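Local coordinates for phospho-2-dehydro-3-deoxyheptonate aldolase (Francisella tularensis, PDB 3TQK), which probably condenses phosphoenolpyruvate with D-erythrose 4-phosphate to give 3-deoxy-D-arabino-heptulosonate 7-phosphate, the first step towards chorismate, at residues Ile60-Lys74 and Asn125-Cys137. Sequence-based numbering, arbitrary orientation.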
ATOM      1  N   ILE A  60       8.881 -19.134   1.841  1.00 29.98           N
ATOM      2  CA  ILE A  60       9.223 -20.358   1.122  1.00 30.60           C
ATOM      3  C   ILE A  60      10.262 -20.029   0.036  1.00 31.74           C
ATOM      4  O   ILE A  60      10.129 -19.040  -0.698  1.00 31.01           O
ATOM      5  CB  ILE A  60       7.979 -21.027   0.496  1.00 29.49           C
ATOM      6  CG1 ILE A  60       6.936 -21.381   1.584  1.00 28.40           C
ATOM      7  CG2 ILE A  60       8.370 -22.266  -0.337  1.00 30.17           C
ATOM      8  CD1 ILE A  60       7.329 -22.491   2.552  1.00 25.21           C
ATOM      9  N   HIS A  61      11.320 -20.831  -0.013  1.00 33.45           N
ATOM     10  CA  HIS A  61      12.279 -20.806  -1.119  1.00 34.64           C
ATOM     11  C   HIS A  61      12.553 -22.203  -1.679  1.00 35.77           C
ATOM     12  O   HIS A  61      13.131 -22.324  -2.751  1.00 36.42           O
ATOM     13  CB  HIS A  61      13.581 -20.117  -0.687  1.00 35.89           C
ATOM     14  CG  HIS A  61      14.518 -20.991   0.083  1.00 38.58           C
ATOM     15  ND1 HIS A  61      14.437 -21.152   1.448  1.00 39.46           N
ATOM     16  CD2 HIS A  61      15.575 -21.737  -0.323  1.00 41.15           C
ATOM     17  CE1 HIS A  61      15.396 -21.971   1.849  1.00 41.30           C
ATOM     18  NE2 HIS A  61      16.102 -22.337   0.795  1.00 42.80           N
ATOM     19  N   ASP A  62      12.115 -23.241  -0.962  1.00 36.12           N
ATOM     20  CA  ASP A  62      12.382 -24.633  -1.327  1.00 37.72           C
ATOM     21  C   ASP A  62      11.111 -25.460  -1.079  1.00 36.98           C
ATOM     22  O   ASP A  62      10.859 -25.896   0.053  1.00 36.54           O
ATOM     23  CB  ASP A  62      13.557 -25.161  -0.497  1.00 39.79           C
ATOM     24  CG  ASP A  62      13.966 -26.576  -0.870  1.00 41.78           C
ATOM     25  OD1 ASP A  62      13.369 -27.169  -1.798  1.00 40.46           O
ATOM     26  OD2 ASP A  62      14.903 -27.094  -0.223  1.00 44.61           O
ATOM     27  N   PRO A  63      10.299 -25.665  -2.137  1.00 36.57           N
ATOM     28  CA  PRO A  63       9.006 -26.359  -1.989  1.00 35.74           C
ATOM     29  C   PRO A  63       9.135 -27.797  -1.476  1.00 37.21           C
ATOM     30  O   PRO A  63       8.269 -28.245  -0.728  1.00 36.99           O
ATOM     31  CB  PRO A  63       8.431 -26.352  -3.410  1.00 35.58           C
ATOM     32  CG  PRO A  63       9.188 -25.264  -4.136  1.00 35.55           C
ATOM     33  CD  PRO A  63      10.540 -25.228  -3.526  1.00 36.41           C
ATOM     34  N   ALA A  64      10.199 -28.502  -1.871  1.00 38.40           N
ATOM     35  CA  ALA A  64      10.467 -29.837  -1.348  1.00 40.08           C
ATOM     36  C   ALA A  64      10.743 -29.813   0.156  1.00 40.11           C
ATOM     37  O   ALA A  64      10.275 -30.690   0.891  1.00 41.08           O
ATOM     38  CB  ALA A  64      11.640 -30.504  -2.093  1.00 41.83           C
ATOM     39  N   ALA A  65      11.513 -28.831   0.614  1.00 39.49           N
ATOM     40  CA  ALA A  65      11.753 -28.674   2.052  1.00 39.36           C
ATOM     41  C   ALA A  65      10.446 -28.302   2.765  1.00 37.12           C
ATOM     42  O   ALA A  65      10.189 -28.766   3.866  1.00 37.32           O
ATOM     43  CB  ALA A  65      12.832 -27.636   2.311  1.00 39.68           C
ATOM     44  N   ALA A  66       9.616 -27.491   2.117  1.00 35.16           N
ATOM     45  CA  ALA A  66       8.303 -27.140   2.652  1.00 33.58           C
ATOM     46  C   ALA A  66       7.396 -28.369   2.853  1.00 33.81           C
ATOM     47  O   ALA A  66       6.708 -28.484   3.867  1.00 33.56           O
ATOM     48  CB  ALA A  66       7.624 -26.116   1.752  1.00 31.62           C
ATOM     49  N   ILE A  67       7.391 -29.279   1.887  1.00 34.82           N
ATOM     50  CA  ILE A  67       6.641 -30.526   2.017  1.00 35.40           C
ATOM     51  C   ILE A  67       7.169 -31.350   3.204  1.00 37.25           C
ATOM     52  O   ILE A  67       6.382 -31.805   4.044  1.00 36.94           O
ATOM     53  CB  ILE A  67       6.697 -31.366   0.710  1.00 36.64           C
ATOM     54  CG1 ILE A  67       5.875 -30.695  -0.406  1.00 34.85           C
ATOM     55  CG2 ILE A  67       6.224 -32.805   0.957  1.00 37.25           C
ATOM     56  CD1 ILE A  67       4.380 -30.735  -0.196  1.00 32.55           C
ATOM     57  N   GLU A  68       8.485 -31.528   3.298  1.00 38.50           N
ATOM     58  CA  GLU A  68       9.028 -32.261   4.444  1.00 40.53           C
ATOM     59  C   GLU A  68       8.639 -31.624   5.778  1.00 39.13           C
ATOM     60  O   GLU A  68       8.257 -32.332   6.704  1.00 39.55           O
ATOM     61  CB  GLU A  68      10.542 -32.411   4.368  1.00 42.96           C
ATOM     62  CG  GLU A  68      11.098 -33.371   5.421  1.00 46.76           C
ATOM     63  CD  GLU A  68      12.605 -33.505   5.362  1.00 50.63           C
ATOM     64  OE1 GLU A  68      13.221 -33.682   6.431  1.00 53.58           O
ATOM     65  OE2 GLU A  68      13.174 -33.427   4.252  1.00 53.19           O
ATOM     66  N   TYR A  69       8.734 -30.298   5.871  1.00 37.59           N
ATOM     67  CA  TYR A  69       8.295 -29.571   7.070  1.00 36.26           C
ATOM     68  C   TYR A  69       6.827 -29.867   7.372  1.00 34.99           C
ATOM     69  O   TYR A  69       6.458 -30.126   8.518  1.00 35.14           O
ATOM     70  CB  TYR A  69       8.490 -28.055   6.895  1.00 34.93           C
ATOM     71  CG  TYR A  69       8.118 -27.247   8.128  1.00 33.18           C
ATOM     72  CD1 TYR A  69       6.838 -26.747   8.287  1.00 30.89           C
ATOM     73  CD2 TYR A  69       9.046 -26.999   9.129  1.00 33.28           C
ATOM     74  CE1 TYR A  69       6.488 -26.017   9.405  1.00 30.68           C
ATOM     75  CE2 TYR A  69       8.711 -26.278  10.253  1.00 33.06           C
ATOM     76  CZ  TYR A  69       7.425 -25.788  10.389  1.00 32.56           C
ATOM     77  OH  TYR A  69       7.066 -25.069  11.504  1.00 31.78           O
ATOM     78  N   ALA A  70       6.001 -29.829   6.329  1.00 33.89           N
ATOM     79  CA  ALA A  70       4.557 -30.010   6.464  1.00 32.68           C
ATOM     80  C   ALA A  70       4.218 -31.378   7.013  1.00 34.20           C
ATOM     81  O   ALA A  70       3.315 -31.508   7.838  1.00 33.97           O
ATOM     82  CB  ALA A  70       3.872 -29.811   5.145  1.00 31.54           C
ATOM     83  N   THR A  71       4.935 -32.392   6.546  1.00 36.23           N
ATOM     84  CA  THR A  71       4.769 -33.750   7.035  1.00 38.09           C
ATOM     85  C   THR A  71       4.969 -33.820   8.548  1.00 38.65           C
ATOM     86  O   THR A  71       4.155 -34.399   9.267  1.00 38.34           O
ATOM     87  CB  THR A  71       5.762 -34.704   6.347  1.00 40.40           C
ATOM     88  OG1 THR A  71       5.672 -34.526   4.925  1.00 40.66           O
ATOM     89  CG2 THR A  71       5.476 -36.165   6.732  1.00 41.68           C
ATOM     90  N   LYS A  72       6.056 -33.221   9.019  1.00 39.34           N
ATOM     91  CA  LYS A  72       6.337 -33.168  10.444  1.00 40.48           C
ATOM     92  C   LYS A  72       5.236 -32.417  11.184  1.00 38.57           C
ATOM     93  O   LYS A  72       4.796 -32.849  12.234  1.00 38.77           O
ATOM     94  CB  LYS A  72       7.705 -32.525  10.716  1.00 41.55           C
ATOM     95  CG  LYS A  72       8.895 -33.488  10.546  1.00 45.63           C
ATOM     96  CD  LYS A  72      10.249 -32.779  10.764  1.00 47.94           C
ATOM     97  CE  LYS A  72      11.174 -33.574  11.698  1.00 51.28           C
ATOM     98  NZ  LYS A  72      11.415 -34.974  11.240  1.00 53.91           N
ATOM     99  N   LEU A  73       4.785 -31.299  10.628  1.00 36.96           N
ATOM    100  CA  LEU A  73       3.724 -30.521  11.261  1.00 35.60           C
ATOM    101  C   LEU A  73       2.415 -31.321  11.331  1.00 35.47           C
ATOM    102  O   LEU A  73       1.778 -31.381  12.374  1.00 35.23           O
ATOM    103  CB  LEU A  73       3.513 -29.193  10.521  1.00 33.84           C
ATOM    104  CG  LEU A  73       2.701 -28.128  11.254  1.00 31.89           C
ATOM    105  CD1 LEU A  73       3.430 -27.632  12.496  1.00 31.86           C
ATOM    106  CD2 LEU A  73       2.390 -26.988  10.323  1.00 29.03           C
ATOM    107  N   LYS A  74       2.036 -31.953  10.226  1.00 35.98           N
ATOM    108  CA  LYS A  74       0.793 -32.709  10.173  1.00 36.57           C
ATOM    109  C   LYS A  74       0.804 -33.810  11.233  1.00 38.47           C
ATOM    110  O   LYS A  74      -0.226 -34.126  11.794  1.00 38.96           O
ATOM    111  CB  LYS A  74       0.540 -33.253   8.758  1.00 36.66           C
ATOM    112  CG  LYS A  74      -0.727 -34.091   8.564  1.00 37.58           C
ATOM    113  CD  LYS A  74      -2.011 -33.274   8.759  1.00 38.09           C
ATOM    114  CE  LYS A  74      -3.258 -34.162   8.707  1.00 39.13           C
ATOM    115  NZ  LYS A  74      -4.460 -33.431   9.220  1.00 40.35           N
ATOM    116  N   ASN A 125       0.936 -25.001  -6.779  1.00 22.81           N
ATOM    117  CA  ASN A 125       1.137 -26.447  -6.663  1.00 24.70           C
ATOM    118  C   ASN A 125       1.549 -26.842  -5.247  1.00 24.40           C
ATOM    119  O   ASN A 125       1.144 -27.892  -4.752  1.00 25.14           O
ATOM    120  CB  ASN A 125       2.143 -26.991  -7.704  1.00 26.53           C
ATOM    121  CG  ASN A 125       1.790 -28.408  -8.185  1.00 28.95           C
ATOM    122  OD1 ASN A 125       1.234 -29.200  -7.439  1.00 31.43           O
ATOM    123  ND2 ASN A 125       2.105 -28.715  -9.438  1.00 31.11           N
ATOM    124  N   LEU A 126       2.332 -25.997  -4.590  1.00 23.59           N
ATOM    125  CA  LEU A 126       2.688 -26.241  -3.191  1.00 24.06           C
ATOM    126  C   LEU A 126       1.443 -26.201  -2.289  1.00 22.93           C
ATOM    127  O   LEU A 126       1.211 -27.097  -1.469  1.00 23.24           O
ATOM    128  CB  LEU A 126       3.718 -25.213  -2.709  1.00 23.69           C
ATOM    129  CG  LEU A 126       4.168 -25.333  -1.254  1.00 23.91           C
ATOM    130  CD1 LEU A 126       4.681 -26.744  -0.931  1.00 23.79           C
ATOM    131  CD2 LEU A 126       5.222 -24.284  -0.970  1.00 22.58           C
ATOM    132  N   LEU A 127       0.642 -25.160  -2.460  1.00 21.93           N
ATOM    133  CA  LEU A 127      -0.584 -25.013  -1.686  1.00 21.09           C
ATOM    134  C   LEU A 127      -1.557 -26.145  -1.958  1.00 22.10           C
ATOM    135  O   LEU A 127      -2.215 -26.635  -1.035  1.00 22.88           O
ATOM    136  CB  LEU A 127      -1.237 -23.674  -1.979  1.00 20.10           C
ATOM    137  CG  LEU A 127      -0.515 -22.476  -1.388  1.00 19.25           C
ATOM    138  CD1 LEU A 127      -1.046 -21.228  -2.063  1.00 19.39           C
ATOM    139  CD2 LEU A 127      -0.677 -22.403   0.147  1.00 18.49           C
ATOM    140  N   SER A 128      -1.643 -26.590  -3.208  1.00 23.24           N
ATOM    141  CA  SER A 128      -2.467 -27.757  -3.531  1.00 24.09           C
ATOM    142  C   SER A 128      -1.990 -28.968  -2.732  1.00 25.51           C
ATOM    143  O   SER A 128      -2.795 -29.612  -2.070  1.00 26.39           O
ATOM    144  CB  SER A 128      -2.442 -28.053  -5.027  1.00 24.96           C
ATOM    145  OG  SER A 128      -3.264 -29.162  -5.355  1.00 26.66           O
ATOM    146  N   ASP A 129      -0.685 -29.243  -2.770  1.00 25.98           N
ATOM    147  CA  ASP A 129      -0.095 -30.379  -2.055  1.00 27.56           C
ATOM    148  C   ASP A 129      -0.323 -30.346  -0.538  1.00 27.11           C
ATOM    149  O   ASP A 129      -0.705 -31.352   0.056  1.00 27.37           O
ATOM    150  CB  ASP A 129       1.419 -30.497  -2.348  1.00 28.30           C
ATOM    151  CG  ASP A 129       1.713 -30.863  -3.805  1.00 29.71           C
ATOM    152  OD1 ASP A 129       0.762 -31.203  -4.525  1.00 31.23           O
ATOM    153  OD2 ASP A 129       2.884 -30.797  -4.238  1.00 28.42           O
ATOM    154  N   LEU A 130      -0.087 -29.192   0.076  1.00 26.52           N
ATOM    155  CA  LEU A 130      -0.228 -29.051   1.526  1.00 26.32           C
ATOM    156  C   LEU A 130      -1.672 -29.253   2.002  1.00 26.15           C
ATOM    157  O   LEU A 130      -1.917 -30.021   2.943  1.00 26.90           O
ATOM    158  CB  LEU A 130       0.290 -27.688   1.976  1.00 25.09           C
ATOM    159  CG  LEU A 130       1.795 -27.466   1.790  1.00 25.99           C
ATOM    160  CD1 LEU A 130       2.144 -26.007   2.037  1.00 25.37           C
ATOM    161  CD2 LEU A 130       2.581 -28.359   2.713  1.00 27.48           C
ATOM    162  N   THR A 131      -2.618 -28.572   1.358  1.00 25.32           N
ATOM    163  CA  THR A 131      -4.024 -28.704   1.697  1.00 24.81           C
ATOM    164  C   THR A 131      -4.541 -30.101   1.390  1.00 26.95           C
ATOM    165  O   THR A 131      -5.419 -30.616   2.104  1.00 26.85           O
ATOM    166  CB  THR A 131      -4.895 -27.697   0.947  1.00 23.80           C
ATOM    167  OG1 THR A 131      -4.645 -27.811  -0.454  1.00 23.78           O
ATOM    168  CG2 THR A 131      -4.626 -26.262   1.442  1.00 21.52           C
ATOM    169  N   ASN A 132      -3.991 -30.718   0.340  1.00 28.25           N
ATOM    170  CA  ASN A 132      -4.335 -32.094   0.009  1.00 30.52           C
ATOM    171  C   ASN A 132      -3.846 -33.090   1.062  1.00 32.08           C
ATOM    172  O   ASN A 132      -4.393 -34.186   1.190  1.00 33.07           O
ATOM    173  CB  ASN A 132      -3.804 -32.469  -1.374  1.00 31.65           C
ATOM    174  CG  ASN A 132      -4.399 -33.749  -1.890  1.00 34.29           C
ATOM    175  OD1 ASN A 132      -3.678 -34.682  -2.224  1.00 35.96           O
ATOM    176  ND2 ASN A 132      -5.731 -33.814  -1.930  1.00 36.56           N
HETATM  177  N   MSE A 133      -2.823 -32.704   1.820  1.00 32.57           N
HETATM  178  CA  MSE A 133      -2.385 -33.488   2.981  1.00 34.62           C
HETATM  179  C   MSE A 133      -3.271 -33.246   4.210  1.00 33.50           C
HETATM  180  O   MSE A 133      -3.077 -33.878   5.245  1.00 34.25           O
HETATM  181  CB  MSE A 133      -0.945 -33.136   3.360  1.00 35.48           C
HETATM  182  CG  MSE A 133       0.119 -33.583   2.374  1.00 40.03           C
HETATM  183 SE   MSE A 133       1.772 -32.612   2.747  1.00 47.25          SE
HETATM  184  CE  MSE A 133       1.737 -32.759   4.690  1.00 40.47           C
ATOM    185  N   GLY A 134      -4.214 -32.312   4.100  1.00 31.68           N
ATOM    186  CA  GLY A 134      -5.120 -31.990   5.200  1.00 30.87           C
ATOM    187  C   GLY A 134      -4.645 -30.849   6.088  1.00 29.58           C
ATOM    188  O   GLY A 134      -5.168 -30.681   7.188  1.00 29.36           O
ATOM    189  N   LEU A 135      -3.661 -30.074   5.615  1.00 28.61           N
ATOM    190  CA  LEU A 135      -3.099 -28.953   6.372  1.00 27.63           C
ATOM    191  C   LEU A 135      -3.681 -27.643   5.886  1.00 25.72           C
ATOM    192  O   LEU A 135      -3.502 -27.280   4.724  1.00 25.85           O
ATOM    193  CB  LEU A 135      -1.573 -28.859   6.206  1.00 28.39           C
ATOM    194  CG  LEU A 135      -0.677 -29.574   7.213  1.00 30.76           C
ATOM    195  CD1 LEU A 135       0.791 -29.560   6.712  1.00 33.34           C
ATOM    196  CD2 LEU A 135      -0.788 -28.962   8.602  1.00 28.19           C
ATOM    197  N   PRO A 136      -4.341 -26.900   6.779  1.00 24.63           N
ATOM    198  CA  PRO A 136      -4.731 -25.548   6.400  1.00 23.15           C
ATOM    199  C   PRO A 136      -3.504 -24.676   6.211  1.00 22.81           C
ATOM    200  O   PRO A 136      -2.505 -24.861   6.925  1.00 23.19           O
ATOM    201  CB  PRO A 136      -5.531 -25.042   7.600  1.00 22.78           C
ATOM    202  CG  PRO A 136      -5.667 -26.184   8.544  1.00 23.40           C
ATOM    203  CD  PRO A 136      -4.706 -27.235   8.166  1.00 24.92           C
ATOM    204  N   CYS A 137      -3.607 -23.716   5.291  1.00 21.79           N
ATOM    205  CA  CYS A 137      -2.496 -22.844   4.928  1.00 21.35           C
ATOM    206  C   CYS A 137      -2.798 -21.351   5.067  1.00 20.45           C
ATOM    207  O   CYS A 137      -3.921 -20.917   4.821  1.00 19.71           O
ATOM    208  CB  CYS A 137      -2.105 -23.126   3.480  1.00 21.74           C
ATOM    209  SG  CYS A 137      -1.378 -24.725   3.254  1.00 21.79           S
TER
HETATM  210  O   HOH W   1      -4.391 -30.478   9.726  1.00 13.03           O
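Lys74 reaches across to the turn that ends helix 116-132, its chain running from an apolar partner at CB, past one carbonyl oxygen, to a second at its tip. CB lies 4.2 Å from Leu135 CG; CG begins the approach to Met133 O, and a bend at chi2 (66°) brings CD and then CE closer, CE to 3.5 Å from Met133 O. At the tip, NZ makes a weak hydrogen bond to Gly134 O (3.5 Å), reinforced by a water that accepts from NZ and donates to the same oxygen. A long aliphatic chain with a charged end suits this partly exposed border. Gly134 has positive phi (93°), easy for glycine, and forms a Schellman motif that turns the chain toward strand 137-140.

Along the rest of the interface, small Ala70 lets the selenomethionine Met133 bring Met133 CE to 3.7 Å from Ala70 CB, while Leu135 CD1 packs against the same alanine. Ile67, long enough to reach over from the flank, places CD1 3.7 Å from Asp129 CB, sliding past Leu126 in the opposite direction. Branched, buried Leu126 meets Ala66, whose lone methyl admits both of its own, and Leu126 CD2 faces Ile60 CG2 tip to tip (3.8 Å). The axes of helices 63-74 and 125-132 approach to 10.5 Å and run nearly parallel, at 16°, as expected of consecutive outer helices of a TIM barrel, here joined through strand 84-89.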